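Local coordinates for sefir domain protein (Bacillus cereus F65185, PDB 5Y8E) that is a bacterial SEFIR domain that probably mediates signalling through SEFIR-SEFIR association, at residues 21-26 with 37-42. Numbering follows the deposited sequence.
Sequences DLANKL and DRWHGV
With chi1 at -72°, Trp-39 sets CG anti to its own carbonyl carbon, and chi2 of -19° turns the indole so that its six-membered ring extends to Ala-23 and Asn-24 on the helix. The backbones stay well apart, the CA atoms of Ala-23 and Trp-39 being 10.1 Å apart, so a long, flat side chain suits the span. Trp-39 CH2 meets Ala-23 CB at 3.7 Å; the small methyl lets the ring come close to the helix backbone. Asn-24 CG sits in plane at the indole's edge, the amide tilted 62° from the ring, while Asn-24 OD1 comes to 3.5 Å from Trp-39 CZ2 without a hydrogen bond. One water joins the polar groups instead: its oxygen accepts from Trp-39 NE1 at 3.0 Å and from Asn-24 ND2 at 3.3 Å. Polar groups suit this exposed side, where a water can reach both N-H donors, whereas Ala-23 is buried. On the loop, Asp-37 O accepts hydrogen bonds from both His-40 N and Val-42 N, where the chain turns after strand 33-35. Trp-39 also touches Leu-20 and Met-27 of helix 13-29 and Val-34 of strand 33-35, joining the loop before helix 47-57 to the preceding helix and strand.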
ATOM      1  N   ASP A  21      -4.276 -11.493  -6.429  1.00 10.58           N
ATOM      2  CA  ASP A  21      -3.199 -12.449  -6.684  1.00 12.23           C
ATOM      3  C   ASP A  21      -1.994 -12.153  -5.790  1.00 11.35           C
ATOM      4  O   ASP A  21      -1.350 -13.072  -5.278  1.00 14.03           O
ATOM      5  CB  ASP A  21      -2.755 -12.405  -8.156  1.00 16.97           C
ATOM      6  CG  ASP A  21      -3.765 -13.014  -9.110  1.00 19.48           C
ATOM      7  OD1 ASP A  21      -4.707 -13.704  -8.665  1.00 20.80           O
ATOM      8  OD2 ASP A  21      -3.606 -12.800 -10.333  1.00 20.37           O
ATOM      9  N   LEU A  22      -1.693 -10.871  -5.607  1.00 11.06           N
ATOM     10  CA  LEU A  22      -0.576 -10.452  -4.753  1.00 11.24           C
ATOM     11  C   LEU A  22      -0.840 -10.809  -3.295  1.00 11.00           C
ATOM     12  O   LEU A  22       0.044 -11.314  -2.601  1.00 12.14           O
ATOM     13  CB  LEU A  22      -0.326  -8.948  -4.882  1.00 10.79           C
ATOM     14  CG  LEU A  22       0.908  -8.475  -4.110  1.00 12.10           C
ATOM     15  CD1 LEU A  22       2.165  -9.070  -4.748  1.00 15.06           C
ATOM     16  CD2 LEU A  22       0.971  -6.967  -4.079  1.00 13.88           C
ATOM     17  N   ALA A  23      -2.048 -10.581  -2.832  1.00  8.46           N
ATOM     18  CA  ALA A  23      -2.417 -10.913  -1.480  1.00 11.54           C
ATOM     19  C   ALA A  23      -2.240 -12.416  -1.186  1.00 11.52           C
ATOM     20  O   ALA A  23      -1.699 -12.829  -0.220  1.00  9.97           O
ATOM     21  CB  ALA A  23      -3.843 -10.499  -1.233  1.00 10.73           C
ATOM     22  N   ASN A  24      -2.703 -13.211  -2.137  1.00 12.80           N
ATOM     23  CA  ASN A  24      -2.615 -14.650  -1.983  1.00 11.35           C
ATOM     24  C   ASN A  24      -1.164 -15.062  -1.970  1.00 13.36           C
ATOM     25  O   ASN A  24      -0.770 -15.859  -1.216  1.00 12.45           O
ATOM     26  CB  ASN A  24      -3.392 -15.386  -3.047  1.00 15.17           C
ATOM     27  CG  ASN A  24      -4.841 -15.589  -2.661  1.00 17.97           C
ATOM     28  OD1 ASN A  24      -5.135 -16.184  -1.699  1.00 23.65           O
ATOM     29  ND2 ASN A  24      -5.701 -15.045  -3.398  1.00 20.98           N
ATOM     30  N   LYS A  25      -0.407 -14.480  -2.849  1.00 11.22           N
ATOM     31  CA  LYS A  25       0.992 -14.843  -2.999  1.00 13.95           C
ATOM     32  C   LYS A  25       1.783 -14.547  -1.720  1.00 13.90           C
ATOM     33  O   LYS A  25       2.553 -15.319  -1.260  1.00 12.60           O
ATOM     34  CB  LYS A  25       1.588 -14.122  -4.189  1.00 11.28           C
ATOM     35  CG  LYS A  25       3.013 -14.533  -4.506  1.00 12.65           C
ATOM     36  CD  LYS A  25       3.513 -13.953  -5.794  1.00 13.30           C
ATOM     37  CE  LYS A  25       4.909 -14.364  -6.153  1.00 16.94           C
ATOM     38  NZ  LYS A  25       5.464 -13.650  -7.312  1.00 20.23           N
ATOM     39  N   LEU A  26       1.523 -13.360  -1.182  1.00 10.49           N
ATOM     40  CA  LEU A  26       2.168 -12.945   0.045  1.00  9.36           C
ATOM     41  C   LEU A  26       1.902 -13.910   1.200  1.00 11.55           C
ATOM     42  O   LEU A  26       2.778 -14.182   1.947  1.00 13.18           O
ATOM     43  CB  LEU A  26       1.744 -11.534   0.462  1.00  9.70           C
ATOM     44  CG  LEU A  26       2.286 -10.374  -0.346  1.00 10.74           C
ATOM     45  CD1 LEU A  26       1.533  -9.074  -0.081  1.00  8.55           C
ATOM     46  CD2 LEU A  26       3.732 -10.220  -0.178  1.00 12.74           C
ATOM     47  N   ASP A  37      -9.600  -6.004   1.935  1.00 11.09           N
ATOM     48  CA  ASP A  37     -11.020  -5.646   2.010  1.00 13.69           C
ATOM     49  C   ASP A  37     -11.977  -6.759   1.568  1.00 14.29           C
ATOM     50  O   ASP A  37     -12.992  -7.018   2.217  1.00 17.36           O
ATOM     51  CB  ASP A  37     -11.298  -4.342   1.239  1.00 13.07           C
ATOM     52  CG  ASP A  37     -10.870  -4.402  -0.230  1.00 15.61           C
ATOM     53  OD1 ASP A  37     -10.282  -5.413  -0.683  1.00 14.27           O
ATOM     54  OD2 ASP A  37     -11.112  -3.403  -0.944  1.00 15.17           O
ATOM     55  N   ARG A  38     -11.642  -7.444   0.486  1.00 14.63           N
ATOM     56  CA  ARG A  38     -12.567  -8.436  -0.052  1.00 17.38           C
ATOM     57  C   ARG A  38     -12.697  -9.690   0.803  1.00 15.54           C
ATOM     58  O   ARG A  38     -13.756 -10.322   0.828  1.00 18.30           O
ATOM     59  CB  ARG A  38     -12.216  -8.753  -1.493  1.00 18.61           C
ATOM     60  CG  ARG A  38     -12.301  -7.509  -2.352  1.00 23.36           C
ATOM     61  CD  ARG A  38     -11.774  -7.762  -3.730  1.00 15.01           C
ATOM     62  NE  ARG A  38     -12.600  -8.718  -4.452  1.00 16.56           N
ATOM     63  CZ  ARG A  38     -12.226  -9.286  -5.590  1.00 17.96           C
ATOM     64  NH1 ARG A  38     -11.039  -8.992  -6.098  1.00 12.94           N
ATOM     65  NH2 ARG A  38     -13.022 -10.149  -6.209  1.00 19.18           N
ATOM     66  N   TRP A  39     -11.641 -10.013   1.541  1.00 11.07           N
ATOM     67  CA  TRP A  39     -11.672 -11.149   2.456  1.00 12.41           C
ATOM     68  C   TRP A  39     -12.498 -10.821   3.694  1.00 12.30           C
ATOM     69  O   TRP A  39     -12.942 -11.720   4.409  1.00 16.14           O
ATOM     70  CB  TRP A  39     -10.254 -11.567   2.855  1.00 10.74           C
ATOM     71  CG  TRP A  39      -9.502 -12.248   1.738  1.00 12.98           C
ATOM     72  CD1 TRP A  39     -10.041 -12.824   0.615  1.00 16.38           C
ATOM     73  CD2 TRP A  39      -8.082 -12.415   1.633  1.00 10.56           C
ATOM     74  NE1 TRP A  39      -9.037 -13.346  -0.173  1.00 14.64           N
ATOM     75  CE2 TRP A  39      -7.828 -13.106   0.428  1.00 17.72           C
ATOM     76  CE3 TRP A  39      -7.002 -12.059   2.445  1.00 10.46           C
ATOM     77  CZ2 TRP A  39      -6.530 -13.436   0.016  1.00 14.16           C
ATOM     78  CZ3 TRP A  39      -5.721 -12.386   2.036  1.00 11.71           C
ATOM     79  CH2 TRP A  39      -5.493 -13.067   0.834  1.00 14.76           C
ATOM     80  N   HIS A  40     -12.705  -9.528   3.923  1.00 13.77           N
ATOM     81  CA  HIS A  40     -13.512  -9.043   5.038  1.00 15.25           C
ATOM     82  C   HIS A  40     -14.904  -8.609   4.595  1.00 18.01           C
ATOM     83  O   HIS A  40     -15.726  -8.215   5.425  1.00 17.00           O
ATOM     84  CB  HIS A  40     -12.803  -7.883   5.742  1.00 14.53           C
ATOM     85  CG  HIS A  40     -11.621  -8.308   6.557  1.00 17.05           C
ATOM     86  ND1 HIS A  40     -11.692  -8.526   7.916  1.00 24.68           N
ATOM     87  CD2 HIS A  40     -10.340  -8.564   6.200  1.00 14.19           C
ATOM     88  CE1 HIS A  40     -10.503  -8.899   8.362  1.00 26.52           C
ATOM     89  NE2 HIS A  40      -9.666  -8.927   7.342  1.00 16.52           N
ATOM     90  N   GLY A  41     -15.168  -8.684   3.293  1.00 13.18           N
ATOM     91  CA  GLY A  41     -16.476  -8.324   2.760  1.00 15.75           C
ATOM     92  C   GLY A  41     -16.895  -6.900   3.080  1.00 17.16           C
ATOM     93  O   GLY A  41     -18.065  -6.632   3.387  1.00 15.00           O
ATOM     94  N   VAL A  42     -15.932  -5.985   3.013  1.00 13.43           N
ATOM     95  CA  VAL A  42     -16.162  -4.593   3.391  1.00  9.65           C
ATOM     96  C   VAL A  42     -17.240  -3.930   2.524  1.00 15.11           C
ATOM     97  O   VAL A  42     -17.173  -3.952   1.291  1.00 13.43           O
ATOM     98  CB  VAL A  42     -14.853  -3.793   3.353  1.00 10.83           C
ATOM     99  CG1 VAL A  42     -15.085  -2.344   3.798  1.00 11.71           C
ATOM    100  CG2 VAL A  42     -13.808  -4.469   4.250  1.00 11.91           C
TER
HETATM  101  O   HOH W   1      -8.820 -15.354  -2.426  1.00 18.43           O